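Local coordinates for protein Thf1 (Thermosynechococcus elongatus, PDB 5MJR) that may take part in photosynthetic membrane biogenesis and associates with the FtsH protease complex involved in photosystem II repair, at residues S25-A30 and V99-N104; V52-L57 and P67-G72; T75-F80 and G88-I93; D128-G133 and A179-L184; A158-L163 and I169-T174. All coordinates share one frame; numbering follows the deposited sequence. Where two conformers were deposited one is given.

Contact 1 of 5, residues S25-A30 and V99-N104; sequences SDTKRA and VAEEMN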
# COMPACT_ATOMS: atom_id res chain seq x y z
N SER A 25 -10.51 -13.28 -13.80
CA SER A 25 -11.92 -13.64 -13.67
C SER A 25 -12.22 -14.54 -12.47
O SER A 25 -13.25 -14.36 -11.79
CB SER A 25 -12.45 -14.28 -14.92
OG SER A 25 -12.43 -13.29 -15.97
N ASP A 26 -11.30 -15.48 -12.19
CA ASP A 26 -11.41 -16.32 -11.00
C ASP A 26 -11.30 -15.45 -9.73
O ASP A 26 -12.02 -15.65 -8.79
CB ASP A 26 -10.31 -17.38 -11.01
CG ASP A 26 -10.48 -18.42 -12.10
OD1 ASP A 26 -11.65 -18.89 -12.36
OD2 ASP A 26 -9.41 -18.74 -12.78
N THR A 27 -10.33 -14.53 -9.73
CA THR A 27 -10.16 -13.64 -8.58
C THR A 27 -11.47 -12.79 -8.33
O THR A 27 -11.94 -12.69 -7.18
CB THR A 27 -8.93 -12.73 -8.84
OG1 THR A 27 -7.81 -13.60 -8.87
CG2 THR A 27 -8.75 -11.70 -7.73
N LYS A 28 -12.04 -12.22 -9.40
CA LYS A 28 -13.24 -11.44 -9.23
C LYS A 28 -14.41 -12.31 -8.78
O LYS A 28 -15.15 -11.89 -7.90
CB LYS A 28 -13.59 -10.79 -10.54
CG LYS A 28 -12.67 -9.58 -10.88
CD LYS A 28 -13.17 -8.81 -12.11
CE LYS A 28 -12.26 -7.65 -12.51
NZ LYS A 28 -12.76 -6.85 -13.71
N ARG A 29 -14.53 -13.53 -9.32
CA ARG A 29 -15.62 -14.37 -8.83
C ARG A 29 -15.49 -14.72 -7.35
O ARG A 29 -16.44 -14.73 -6.61
CB ARG A 29 -15.61 -15.70 -9.59
CG ARG A 29 -16.37 -15.62 -10.84
CD ARG A 29 -16.61 -17.05 -11.53
NE ARG A 29 -15.36 -17.48 -12.23
CZ ARG A 29 -14.99 -17.12 -13.46
NH1 ARG A 29 -15.79 -16.31 -14.25
NH2 ARG A 29 -13.85 -17.60 -13.97
N ALA A 30 -14.24 -14.95 -6.89
CA ALA A 30 -13.96 -15.22 -5.50
C ALA A 30 -14.37 -14.02 -4.61
O ALA A 30 -14.92 -14.17 -3.53
CB ALA A 30 -12.54 -15.67 -5.29
N VAL A 99 -8.89 -12.40 0.53
CA VAL A 99 -9.03 -13.83 0.28
C VAL A 99 -9.13 -14.12 -1.20
O VAL A 99 -8.60 -15.16 -1.67
CB VAL A 99 -10.13 -14.48 1.12
CG1 VAL A 99 -9.94 -14.31 2.59
CG2 VAL A 99 -11.46 -14.07 0.76
N ALA A 100 -9.76 -13.23 -1.98
CA ALA A 100 -9.83 -13.42 -3.43
C ALA A 100 -8.44 -13.43 -4.10
O ALA A 100 -8.26 -14.04 -5.17
CB ALA A 100 -10.67 -12.34 -4.04
N GLU A 101 -7.51 -12.73 -3.48
CA GLU A 101 -6.14 -12.63 -3.96
C GLU A 101 -5.20 -13.68 -3.30
O GLU A 101 -4.00 -13.57 -3.47
CB GLU A 101 -5.59 -11.23 -3.64
CG GLU A 101 -6.27 -10.12 -4.31
CD GLU A 101 -6.01 -9.99 -5.79
OE1 GLU A 101 -5.26 -10.70 -6.44
OE2 GLU A 101 -6.66 -9.00 -6.32
N GLU A 102 -5.79 -14.70 -2.63
CA GLU A 102 -4.96 -15.70 -1.98
C GLU A 102 -3.96 -15.05 -1.01
O GLU A 102 -2.78 -15.42 -0.88
CB GLU A 102 -4.27 -16.61 -2.98
CG GLU A 102 -5.29 -17.30 -3.97
CD GLU A 102 -4.68 -18.29 -4.91
OE1 GLU A 102 -4.61 -19.41 -4.50
OE2 GLU A 102 -4.23 -17.94 -5.99
N MET A 103 -4.49 -14.05 -0.29
CA MET A 103 -3.82 -13.43 0.84
C MET A 103 -4.69 -13.48 2.07
O MET A 103 -5.87 -13.90 2.03
CB MET A 103 -3.49 -11.96 0.53
CG MET A 103 -2.63 -11.82 -0.75
SD MET A 103 -2.01 -10.18 -1.08
CE MET A 103 -0.95 -10.50 -2.48
N ASN A 104 -4.13 -13.10 3.20
CA ASN A 104 -4.76 -13.17 4.53
C ASN A 104 -4.98 -11.78 5.04
O ASN A 104 -3.98 -11.08 5.28
CB ASN A 104 -3.87 -14.02 5.48
CG ASN A 104 -4.46 -14.16 6.83
OD1 ASN A 104 -5.21 -13.30 7.30
ND2 ASN A 104 -4.08 -15.21 7.54
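A100 presses its methyl group against helix 24-34, CB lying 3.4 Å from the backbone O of T27 and 4.0 Å from CB of A30. With an alanine on each side there is little bulk to hold the backbones apart, and the CA atoms of A30 and A100 stand only 5.0 Å from each other. T27 extends the tight zone. Its CG2, anti to the backbone N, lies 3.5 Å from the backbone O of A100 and 3.7 Å from OE2 of E101. The E101 side chain starts out away from helix 24-34, but a bend at chi2 (-72°) swings its carboxylate back against this methyl, the two side chains crossing at about a right angle. No hydrogen bond spans the segments, so the buried polar groups find partners elsewhere: the T27 hydroxyl bonds to H55, E101 forms a salt bridge with R58, and R22 donates to the carbonyl of A100. The solvent side of helix 24-34 is looser. There R29 NH2 makes a salt bridge with D26 OD1 at 3.0 Å, in the guanidinium plane but reaching the oxygen from above the carboxylate plane, without touching 99-104. On the other segment, E102 with its positive phi is the C-prime residue of the Schellman motif that ends helix 90-100. The end of helix 90-100 rests on helix 24-34, while helix 41-58 covers T27 and E101 through R58, L51 and I54, and helix 105-113 receives V99 on P105.

Contact 2 of 5, residues V52-L57 and P67-G72; sequences VEIHLL and PLFALG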
# COMPACT_ATOMS: atom_id res chain seq x y z
N VAL A 52 -7.36 -6.36 -9.89
CA VAL A 52 -6.53 -6.62 -11.05
C VAL A 52 -5.04 -6.34 -10.76
O VAL A 52 -4.16 -7.12 -11.09
CB VAL A 52 -7.01 -5.84 -12.29
CG1 VAL A 52 -6.04 -5.92 -13.45
CG2 VAL A 52 -8.44 -6.36 -12.71
N GLU A 53 -4.82 -5.15 -10.16
CA GLU A 53 -3.43 -4.73 -9.88
C GLU A 53 -2.72 -5.74 -9.00
O GLU A 53 -1.57 -6.11 -9.33
CB GLU A 53 -3.51 -3.32 -9.20
CG GLU A 53 -2.16 -2.74 -8.91
CD GLU A 53 -2.23 -1.38 -8.28
OE1 GLU A 53 -3.30 -1.02 -7.69
OE2 GLU A 53 -1.21 -0.63 -8.33
N ILE A 54 -3.33 -6.22 -7.95
CA ILE A 54 -2.70 -7.17 -7.05
C ILE A 54 -2.49 -8.48 -7.77
O ILE A 54 -1.49 -9.13 -7.63
CB ILE A 54 -3.51 -7.32 -5.75
CG1 ILE A 54 -3.54 -6.00 -4.97
CG2 ILE A 54 -2.99 -8.48 -4.95
CD1 ILE A 54 -4.46 -5.97 -3.81
N HIS A 55 -3.54 -8.92 -8.55
CA HIS A 55 -3.43 -10.22 -9.23
C HIS A 55 -2.17 -10.18 -10.16
O HIS A 55 -1.41 -11.12 -10.23
CB HIS A 55 -4.71 -10.45 -10.02
CG HIS A 55 -4.71 -11.73 -10.73
ND1 HIS A 55 -5.42 -12.82 -10.28
CD2 HIS A 55 -4.10 -12.08 -11.88
CE1 HIS A 55 -5.21 -13.81 -11.14
NE2 HIS A 55 -4.38 -13.41 -12.11
N LEU A 56 -2.04 -9.11 -10.94
CA LEU A 56 -0.96 -9.02 -11.91
C LEU A 56 0.43 -8.97 -11.24
O LEU A 56 1.40 -9.47 -11.79
CB LEU A 56 -1.17 -7.91 -12.85
CG LEU A 56 -2.42 -8.03 -13.76
CD1 LEU A 56 -2.47 -6.77 -14.57
CD2 LEU A 56 -2.28 -9.33 -14.62
N LEU A 57 0.47 -8.41 -10.04
CA LEU A 57 1.73 -8.52 -9.25
C LEU A 57 2.00 -9.99 -8.84
O LEU A 57 3.14 -10.46 -9.00
CB LEU A 57 1.65 -7.64 -8.05
CG LEU A 57 1.75 -6.15 -8.35
CD1 LEU A 57 1.42 -5.32 -7.12
CD2 LEU A 57 3.17 -5.80 -8.84
N PRO A 67 6.00 -6.43 4.00
CA PRO A 67 5.18 -5.46 4.76
C PRO A 67 5.04 -4.12 4.12
O PRO A 67 4.07 -3.41 4.46
CB PRO A 67 5.83 -5.42 6.13
CG PRO A 67 6.50 -6.76 6.23
CD PRO A 67 7.03 -7.07 4.84
N LEU A 68 5.95 -3.74 3.22
CA LEU A 68 5.82 -2.45 2.52
C LEU A 68 4.58 -2.54 1.57
O LEU A 68 3.82 -1.57 1.44
CB LEU A 68 7.05 -2.08 1.79
CG LEU A 68 7.08 -0.77 1.02
CD1 LEU A 68 6.93 0.39 1.97
CD2 LEU A 68 8.33 -0.63 0.17
N PHE A 69 4.49 -3.66 0.84
CA PHE A 69 3.29 -3.88 0.02
C PHE A 69 2.02 -3.95 0.87
O PHE A 69 1.03 -3.32 0.47
CB PHE A 69 3.52 -5.18 -0.76
CG PHE A 69 2.30 -5.66 -1.55
CD1 PHE A 69 1.97 -5.12 -2.71
CD2 PHE A 69 1.53 -6.63 -0.99
CE1 PHE A 69 0.78 -5.60 -3.39
CE2 PHE A 69 0.44 -7.17 -1.62
CZ PHE A 69 0.10 -6.63 -2.80
N ALA A 70 2.07 -4.63 1.98
CA ALA A 70 0.92 -4.68 2.85
C ALA A 70 0.44 -3.32 3.24
O ALA A 70 -0.76 -2.97 3.19
CB ALA A 70 1.13 -5.54 4.06
N LEU A 71 1.38 -2.48 3.68
CA LEU A 71 1.06 -1.14 4.09
C LEU A 71 0.47 -0.35 2.92
O LEU A 71 -0.49 0.42 3.09
CB LEU A 71 2.23 -0.42 4.73
CG LEU A 71 1.99 0.99 5.28
CD1 LEU A 71 0.95 1.02 6.31
CD2 LEU A 71 3.33 1.54 5.76
N GLY A 72 1.03 -0.49 1.72
CA GLY A 72 0.50 0.18 0.61
C GLY A 72 -0.93 -0.22 0.23
O GLY A 72 -1.76 0.64 -0.06
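I54 and L57 of helix 41-58 pack on the F69 ring of helix 67-80 in a wholly apolar helix-helix contact, buried near the centre of this all-helical fold. The two helices follow each other in the chain, and the CA atoms of I54 and F69 are 9.8 Å apart, a separation filled by the side chains. F69 does most of the bridging: its CG is anti to the backbone N (chi1 174°), which sends the ring out from helix 67-80 toward helix 41-58. I54 meets the far end of the ring, CG2 lying near the ring plane at the edge, 4.2 Å from CZ of F69. L57 instead runs antiparallel to the phenylalanine side chain, and only its CD1 methyl comes close. No hydrogen bond links the segments, and the fit depends on dispersion contacts between these three buried side chains. The F69 ring is held from other directions as well: F63 meets it edge-to-face, and L151 and H152 of helix 150-162 touch it. I54 in turn carries E101 against it, joining this part of the interior to the end of helix 90-100. The closest approach between the segments falls at the leucine, where CD1 of L57 comes to 3.8 Å from CE1 of F69.

Contact 3 of 5, residues T75-F80 and G88-I93; sequences TAFDQF and GDRDRI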
# COMPACT_ATOMS: atom_id res chain seq x y z
N THR A 75 -3.28 1.08 2.96
CA THR A 75 -3.39 2.59 2.85
C THR A 75 -4.24 2.97 1.66
O THR A 75 -5.11 3.86 1.80
CB THR A 75 -1.93 3.18 2.75
OG1 THR A 75 -1.23 2.87 3.95
CG2 THR A 75 -2.01 4.69 2.60
N ALA A 76 -3.93 2.41 0.48
CA ALA A 76 -4.67 2.76 -0.72
C ALA A 76 -6.20 2.43 -0.52
O ALA A 76 -7.07 3.25 -0.90
CB ALA A 76 -4.15 2.07 -1.92
N PHE A 77 -6.46 1.22 -0.04
CA PHE A 77 -7.83 0.80 0.19
C PHE A 77 -8.49 1.77 1.16
O PHE A 77 -9.59 2.28 0.89
CB PHE A 77 -7.86 -0.63 0.74
CG PHE A 77 -9.24 -1.14 1.04
CD1 PHE A 77 -9.80 -0.94 2.21
CD2 PHE A 77 -9.94 -1.85 0.04
CE1 PHE A 77 -11.12 -1.48 2.50
CE2 PHE A 77 -11.22 -2.35 0.32
CZ PHE A 77 -11.79 -2.14 1.50
N ASP A 78 -7.87 2.01 2.31
CA ASP A 78 -8.49 2.86 3.31
C ASP A 78 -8.77 4.28 2.77
O ASP A 78 -9.80 4.85 3.07
CB ASP A 78 -7.63 2.99 4.51
CG ASP A 78 -7.62 1.77 5.44
OD1 ASP A 78 -8.33 0.76 5.19
OD2 ASP A 78 -6.71 1.76 6.34
N GLN A 79 -7.87 4.80 1.93
CA GLN A 79 -8.03 6.16 1.39
C GLN A 79 -9.15 6.21 0.42
O GLN A 79 -10.03 7.10 0.54
CB GLN A 79 -6.72 6.63 0.74
CG GLN A 79 -6.73 8.07 0.23
CD GLN A 79 -7.58 8.39 -0.98
OE1 GLN A 79 -7.60 7.69 -1.97
NE2 GLN A 79 -8.27 9.61 -0.87
N PHE A 80 -9.25 5.29 -0.56
CA PHE A 80 -10.37 5.34 -1.54
C PHE A 80 -11.66 4.96 -0.88
O PHE A 80 -12.71 5.39 -1.40
CB PHE A 80 -10.10 4.73 -2.90
CG PHE A 80 -10.21 3.26 -3.07
CD1 PHE A 80 -11.40 2.51 -2.88
CD2 PHE A 80 -9.06 2.55 -3.45
CE1 PHE A 80 -11.33 1.12 -3.10
CE2 PHE A 80 -9.06 1.20 -3.63
CZ PHE A 80 -10.17 0.49 -3.39
N GLY A 88 -20.47 0.15 7.25
CA GLY A 88 -20.34 -1.10 7.95
C GLY A 88 -19.91 -2.29 7.15
O GLY A 88 -19.59 -3.34 7.74
N ASP A 89 -19.91 -2.16 5.82
CA ASP A 89 -19.45 -3.20 4.93
C ASP A 89 -17.97 -3.10 4.57
O ASP A 89 -17.47 -4.02 3.93
CB ASP A 89 -20.27 -3.24 3.62
CG ASP A 89 -21.72 -3.74 3.81
OD1 ASP A 89 -22.11 -4.19 4.91
OD2 ASP A 89 -22.37 -3.76 2.77
N ARG A 90 -17.29 -2.00 4.97
CA ARG A 90 -15.95 -1.80 4.49
C ARG A 90 -14.93 -2.89 4.93
O ARG A 90 -14.17 -3.41 4.10
CB ARG A 90 -15.55 -0.41 4.93
CG ARG A 90 -14.21 -0.04 4.50
CD ARG A 90 -14.03 1.46 4.67
NE ARG A 90 -14.42 1.90 5.98
CZ ARG A 90 -14.95 3.07 6.29
NH1 ARG A 90 -15.07 4.05 5.35
NH2 ARG A 90 -15.39 3.26 7.55
N ASP A 91 -15.06 -3.33 6.16
CA ASP A 91 -14.16 -4.41 6.62
C ASP A 91 -14.44 -5.77 5.93
O ASP A 91 -13.52 -6.52 5.58
CB ASP A 91 -14.21 -4.63 8.12
CG ASP A 91 -13.67 -3.38 8.93
OD1 ASP A 91 -12.95 -2.49 8.32
OD2 ASP A 91 -13.95 -3.21 10.16
N ARG A 92 -15.71 -6.06 5.66
CA ARG A 92 -16.04 -7.27 4.94
C ARG A 92 -15.53 -7.20 3.53
O ARG A 92 -15.08 -8.21 2.96
CB ARG A 92 -17.63 -7.42 4.83
CG ARG A 92 -18.22 -7.87 6.10
CD ARG A 92 -19.75 -7.71 6.01
NE ARG A 92 -20.51 -8.29 7.11
CZ ARG A 92 -21.29 -7.63 7.97
NH1 ARG A 92 -21.44 -6.28 7.93
NH2 ARG A 92 -21.95 -8.33 8.91
N ILE A 93 -15.57 -6.05 2.90
CA ILE A 93 -15.02 -5.89 1.58
C ILE A 93 -13.47 -6.13 1.56
O ILE A 93 -12.96 -6.78 0.66
CB ILE A 93 -15.36 -4.49 0.96
CG1 ILE A 93 -16.89 -4.43 0.69
CG2 ILE A 93 -14.54 -4.18 -0.25
CD1 ILE A 93 -17.41 -3.10 0.33
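F77 reaches from helix 67-80 to the first turn of helix 90-100 and meets R90 and I93 with the outer rim of its ring. These three residues account for nearly all of the surface the two segments bury against each other. With CG anti to the backbone N (chi1 178°), the phenyl group projects toward helix 90-100, the next helix in the chain. Its CZ lies 3.7 Å from the backbone O of R90, which sits at the ring edge near the plane. On the same rim, CG2 of I93 is 3.8 Å from CE2 of F77, and the isoleucine crosses the phenylalanine at about a right angle. R90 adds an aliphatic contact, its CG being 4.0 Å from CE1 of F77. Beyond that carbon the arginine chain bends at chi3 (50°), and its guanidinium plane stands 81° from the ring plane. Rather than stacking on the ring, the charged end goes on to donate from NH1 to the backbone O of M81. The ring also meets F94 edge-to-face, while I93 leans on I47 of helix 41-58. Were F77 replaced by an alanine, I93 CG2 and the R90 methylene would probably lose the ring they pack on, and F94 its edge-to-face partner. The contact is mainly apolar, with one electrostatic touch: a carbonyl oxygen directed at the slightly positive hydrogens of an aromatic rim is likely to be mildly attractive, though much weaker than a conventional hydrogen bond.

Contact 4 of 5, residues D128-G133 and A179-L184; sequences DELNSG and APVIPL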
# COMPACT_ATOMS: atom_id res chain seq x y z
N ASP A 128 19.97 6.11 10.20
CA ASP A 128 21.00 5.43 10.95
C ASP A 128 20.74 3.89 11.01
O ASP A 128 21.63 3.07 10.84
CB ASP A 128 21.07 5.96 12.36
CG ASP A 128 21.73 7.32 12.47
OD1 ASP A 128 22.40 7.72 11.46
OD2 ASP A 128 21.63 7.94 13.57
N GLU A 129 19.45 3.51 11.18
CA GLU A 129 19.09 2.10 11.23
C GLU A 129 19.29 1.43 9.86
O GLU A 129 19.87 0.34 9.76
CB GLU A 129 17.68 1.97 11.74
CG GLU A 129 17.38 0.58 12.08
CD GLU A 129 16.04 0.31 12.82
OE1 GLU A 129 15.39 1.22 13.42
OE2 GLU A 129 15.70 -0.88 12.87
N LEU A 130 18.91 2.11 8.79
CA LEU A 130 19.18 1.59 7.44
C LEU A 130 20.71 1.43 7.21
O LEU A 130 21.18 0.40 6.70
CB LEU A 130 18.54 2.41 6.39
CG LEU A 130 17.00 2.38 6.35
CD1 LEU A 130 16.44 3.53 5.53
CD2 LEU A 130 16.49 1.07 5.82
N ASN A 131 21.44 2.48 7.60
CA ASN A 131 22.87 2.49 7.31
C ASN A 131 23.65 1.44 8.17
O ASN A 131 24.81 1.18 7.91
CB ASN A 131 23.37 3.91 7.51
CG ASN A 131 22.98 4.77 6.35
OD1 ASN A 131 22.84 4.29 5.21
ND2 ASN A 131 22.88 6.04 6.60
N SER A 132 23.09 0.96 9.25
CA SER A 132 23.69 -0.10 10.10
C SER A 132 23.78 -1.39 9.33
O SER A 132 24.51 -2.31 9.76
CB SER A 132 22.74 -0.32 11.34
OG SER A 132 21.53 -1.27 10.98
N GLY A 133 22.96 -1.51 8.24
CA GLY A 133 22.98 -2.69 7.41
C GLY A 133 22.07 -3.82 7.88
O GLY A 133 21.92 -4.84 7.12
N ALA A 179 17.15 8.48 -1.35
CA ALA A 179 17.52 7.96 -2.68
C ALA A 179 18.93 7.29 -2.65
O ALA A 179 19.04 6.19 -3.22
CB ALA A 179 17.44 9.07 -3.74
N PRO A 180 19.96 7.86 -1.98
CA PRO A 180 21.25 7.14 -1.95
C PRO A 180 21.33 5.99 -0.97
O PRO A 180 22.35 5.28 -0.94
CB PRO A 180 22.22 8.26 -1.64
CG PRO A 180 21.43 9.31 -0.98
CD PRO A 180 20.07 9.20 -1.39
N VAL A 181 20.31 5.83 -0.12
CA VAL A 181 20.33 4.88 0.98
C VAL A 181 19.56 3.60 0.68
O VAL A 181 20.02 2.55 1.16
CB VAL A 181 19.75 5.59 2.28
CG1 VAL A 181 19.55 4.66 3.45
CG2 VAL A 181 20.63 6.77 2.66
N ILE A 182 18.41 3.67 -0.02
CA ILE A 182 17.61 2.48 -0.28
C ILE A 182 17.53 2.22 -1.76
O ILE A 182 17.54 3.14 -2.58
CB ILE A 182 16.23 2.61 0.41
CG1 ILE A 182 15.36 3.68 -0.22
CG2 ILE A 182 16.36 2.76 1.90
CD1 ILE A 182 13.93 3.79 0.29
N PRO A 183 17.30 0.91 -2.13
CA PRO A 183 17.21 0.50 -3.52
C PRO A 183 15.84 0.69 -4.13
O PRO A 183 15.66 0.47 -5.34
CB PRO A 183 17.65 -0.97 -3.51
CG PRO A 183 17.29 -1.40 -2.13
CD PRO A 183 17.48 -0.26 -1.25
N LEU A 184 14.85 1.05 -3.29
CA LEU A 184 13.56 1.38 -3.84
C LEU A 184 13.76 2.52 -4.86
O LEU A 184 14.49 3.47 -4.59
CB LEU A 184 12.62 1.76 -2.69
CG LEU A 184 11.19 1.86 -2.85
CD1 LEU A 184 10.49 0.60 -3.18
CD2 LEU A 184 10.59 2.52 -1.66
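V181 turns its two methyls toward the end of helix 123-131, meeting L130 and N131 each at about a right angle. The CG1 branch does most of the touching. It is anti to the backbone N (chi1 172°), and from there it lies 3.8 Å from CB of L130 and 3.9 Å from CD1 of the same leucine. The amide of N131 approaches this methyl with its oxygen, OD1 being 3.7 Å from CG1 of V181; the polar group merely borders the hydrocarbon and makes no hydrogen bond across the contact. I182 comes at a slant to L130. Its CG1 takes the crowded position between backbone N and carbonyl carbon (chi1 68°), which leaves CG2 beside the backbone N and 3.7 Å from CD1 of L130. One leucine methyl is thus shared by the valine and the isoleucine, while L139, from a separate loop, packs on the same leucine. S132 OG donates to the backbone O of E129 at 2.6 Å, in the carbonyl plane and on a lone pair, and G133 is the first residue to leave helical backbone angles, with positive phi. The facing segment has no regular secondary structure and joins helix 171-178 to helix 186-198, onto which L184 packs through V189. Branched aliphatic groups carry most of the link, with the N131 amide oxygen bordering V181 on the outer side, and it rests on shape and on the exclusion of water from L130 and I182. N131 is exposed at the margin, where its amide can remain in contact with solvent.

Contact 5 of 5, residues A158-L163 and I169-T174; sequences AFLQEL and IHLNET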
# COMPACT_ATOMS: atom_id res chain seq x y z
N ALA A 158 2.95 6.23 3.67
CA ALA A 158 2.28 5.97 4.95
C ALA A 158 3.23 5.78 6.09
O ALA A 158 3.00 6.24 7.19
CB ALA A 158 1.34 4.76 4.83
N PHE A 159 4.35 5.09 5.80
CA PHE A 159 5.40 5.01 6.82
C PHE A 159 5.96 6.36 7.18
O PHE A 159 6.09 6.65 8.39
CB PHE A 159 6.49 4.09 6.27
CG PHE A 159 7.83 4.25 6.95
CD1 PHE A 159 7.98 4.07 8.33
CD2 PHE A 159 8.94 4.63 6.26
CE1 PHE A 159 9.21 4.23 8.94
CE2 PHE A 159 10.18 4.84 6.88
CZ PHE A 159 10.28 4.65 8.21
N LEU A 160 6.24 7.17 6.20
CA LEU A 160 6.84 8.47 6.48
C LEU A 160 5.90 9.31 7.32
O LEU A 160 6.38 10.14 8.13
CB LEU A 160 7.23 9.15 5.17
CG LEU A 160 8.35 8.52 4.38
CD1 LEU A 160 8.47 9.16 3.03
CD2 LEU A 160 9.65 8.43 5.13
N GLN A 161 4.61 9.16 7.09
CA GLN A 161 3.65 9.85 7.91
C GLN A 161 3.69 9.52 9.44
O GLN A 161 3.23 10.37 10.19
CB GLN A 161 2.28 9.64 7.40
CG GLN A 161 1.92 10.31 6.10
CD GLN A 161 0.45 10.10 5.70
OE1 GLN A 161 0.01 9.00 5.36
NE2 GLN A 161 -0.31 11.13 5.75
N GLU A 162 4.23 8.34 9.80
CA GLU A 162 4.37 7.97 11.19
C GLU A 162 5.45 8.74 11.84
O GLU A 162 5.44 8.85 13.04
CB GLU A 162 4.78 6.49 11.39
CG GLU A 162 3.73 5.53 10.98
CD GLU A 162 2.52 5.44 11.85
OE1 GLU A 162 2.54 5.78 13.07
OE2 GLU A 162 1.55 4.97 11.27
N LEU A 163 6.45 9.14 11.07
CA LEU A 163 7.63 9.78 11.63
C LEU A 163 7.29 11.21 12.11
O LEU A 163 6.17 11.72 12.05
CB LEU A 163 8.78 9.81 10.56
CG LEU A 163 9.18 8.47 10.00
CD1 LEU A 163 10.26 8.64 9.01
CD2 LEU A 163 9.60 7.50 11.07
N ILE A 169 5.80 16.85 5.30
CA ILE A 169 5.63 18.23 4.87
C ILE A 169 6.74 18.57 3.87
O ILE A 169 6.49 19.22 2.90
CB ILE A 169 5.58 19.21 6.13
CG1 ILE A 169 4.29 18.95 6.92
CG2 ILE A 169 5.64 20.66 5.71
CD1 ILE A 169 4.28 19.62 8.30
N HIS A 170 7.98 18.19 4.21
CA HIS A 170 9.15 18.34 3.34
C HIS A 170 9.40 17.00 2.56
O HIS A 170 10.44 16.35 2.69
CB HIS A 170 10.38 18.71 4.23
CG HIS A 170 10.21 19.98 5.01
ND1 HIS A 170 9.90 21.10 4.36
CD2 HIS A 170 10.14 20.23 6.36
CE1 HIS A 170 9.78 22.13 5.23
NE2 HIS A 170 9.83 21.59 6.46
N LEU A 171 8.37 16.52 1.85
CA LEU A 171 8.41 15.20 1.18
C LEU A 171 9.55 15.15 0.14
O LEU A 171 10.29 14.14 0.05
CB LEU A 171 7.06 14.84 0.57
CG LEU A 171 7.10 13.44 -0.07
CD1 LEU A 171 7.27 12.33 0.93
CD2 LEU A 171 5.76 13.25 -0.77
N ASN A 172 9.74 16.27 -0.55
CA ASN A 172 10.82 16.37 -1.51
C ASN A 172 12.17 16.06 -0.89
O ASN A 172 12.93 15.21 -1.38
CB ASN A 172 10.91 17.85 -2.08
CG ASN A 172 9.63 18.37 -2.84
OD1 ASN A 172 9.03 17.55 -3.68
ND2 ASN A 172 9.14 19.65 -2.53
N GLU A 173 12.46 16.77 0.18
CA GLU A 173 13.71 16.65 0.84
C GLU A 173 13.88 15.26 1.39
O GLU A 173 14.95 14.64 1.34
CB GLU A 173 13.73 17.68 1.99
CG GLU A 173 15.04 17.96 2.58
CD GLU A 173 15.27 19.53 2.52
OE1 GLU A 173 16.35 20.05 3.03
OE2 GLU A 173 14.36 20.24 1.91
N THR A 174 12.81 14.74 1.96
CA THR A 174 12.87 13.38 2.55
C THR A 174 13.22 12.30 1.48
O THR A 174 14.08 11.43 1.73
CB THR A 174 11.54 13.05 3.29
OG1 THR A 174 11.41 13.97 4.39
CG2 THR A 174 11.49 11.62 3.70
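L160 places CG anti to its carbonyl carbon (chi1 -68°), which points its two methyls at helix 171-178, and T174 sets CG2 anti to its backbone N, which turns that methyl back toward the leucine; the two side chains meet tip to tip. CG2 of T174 sits in the fork of the leucine, 4.0 Å from CD2 of L160 and equally far from its CD1. L171, one turn earlier on the second segment, brings its end round to L160 at about a right angle, with CD1 of L171 4.0 Å from CD1 of L160. The threonine thus divides its roles: the methyl joins the apolar contact, and the hydroxyl is hydrogen-bonded to the backbone O of V167. H170 occupies the N-cap position of helix 171-178, and its carbonyl receives the backbone N of T174. L160 also touches V167 and T168 of the short helix 166-169, while T174 packs on L123 of helix 123-131. The arrangement is an apolar helix-helix contact in which the last turn of helix 150-162 packs on the first turn of helix 171-178 across the short helix 166-169, within the all-helical fold of this THF1-family protein.

How the contacts relate
From the N terminus, contact 1 closes the longest loop, bringing the end of helix 90-100 back to helix 24-34. Within it lie contact 2 and contact 3, one after the other, which share helix 67-80 and bind it to helices 41-58 and 90-100. Contact 4 begins a second loop further along the chain, and contact 5 is nested inside it; no loops cross. Contacts 1 and 4 lie on opposite sides of the chain's centre, about 35 Å apart between centres. Helix 67-80 spans the two groups: L71 and T75 touch A158, and L68 packs on L184, while T27 and H55 join contacts 1 and 2.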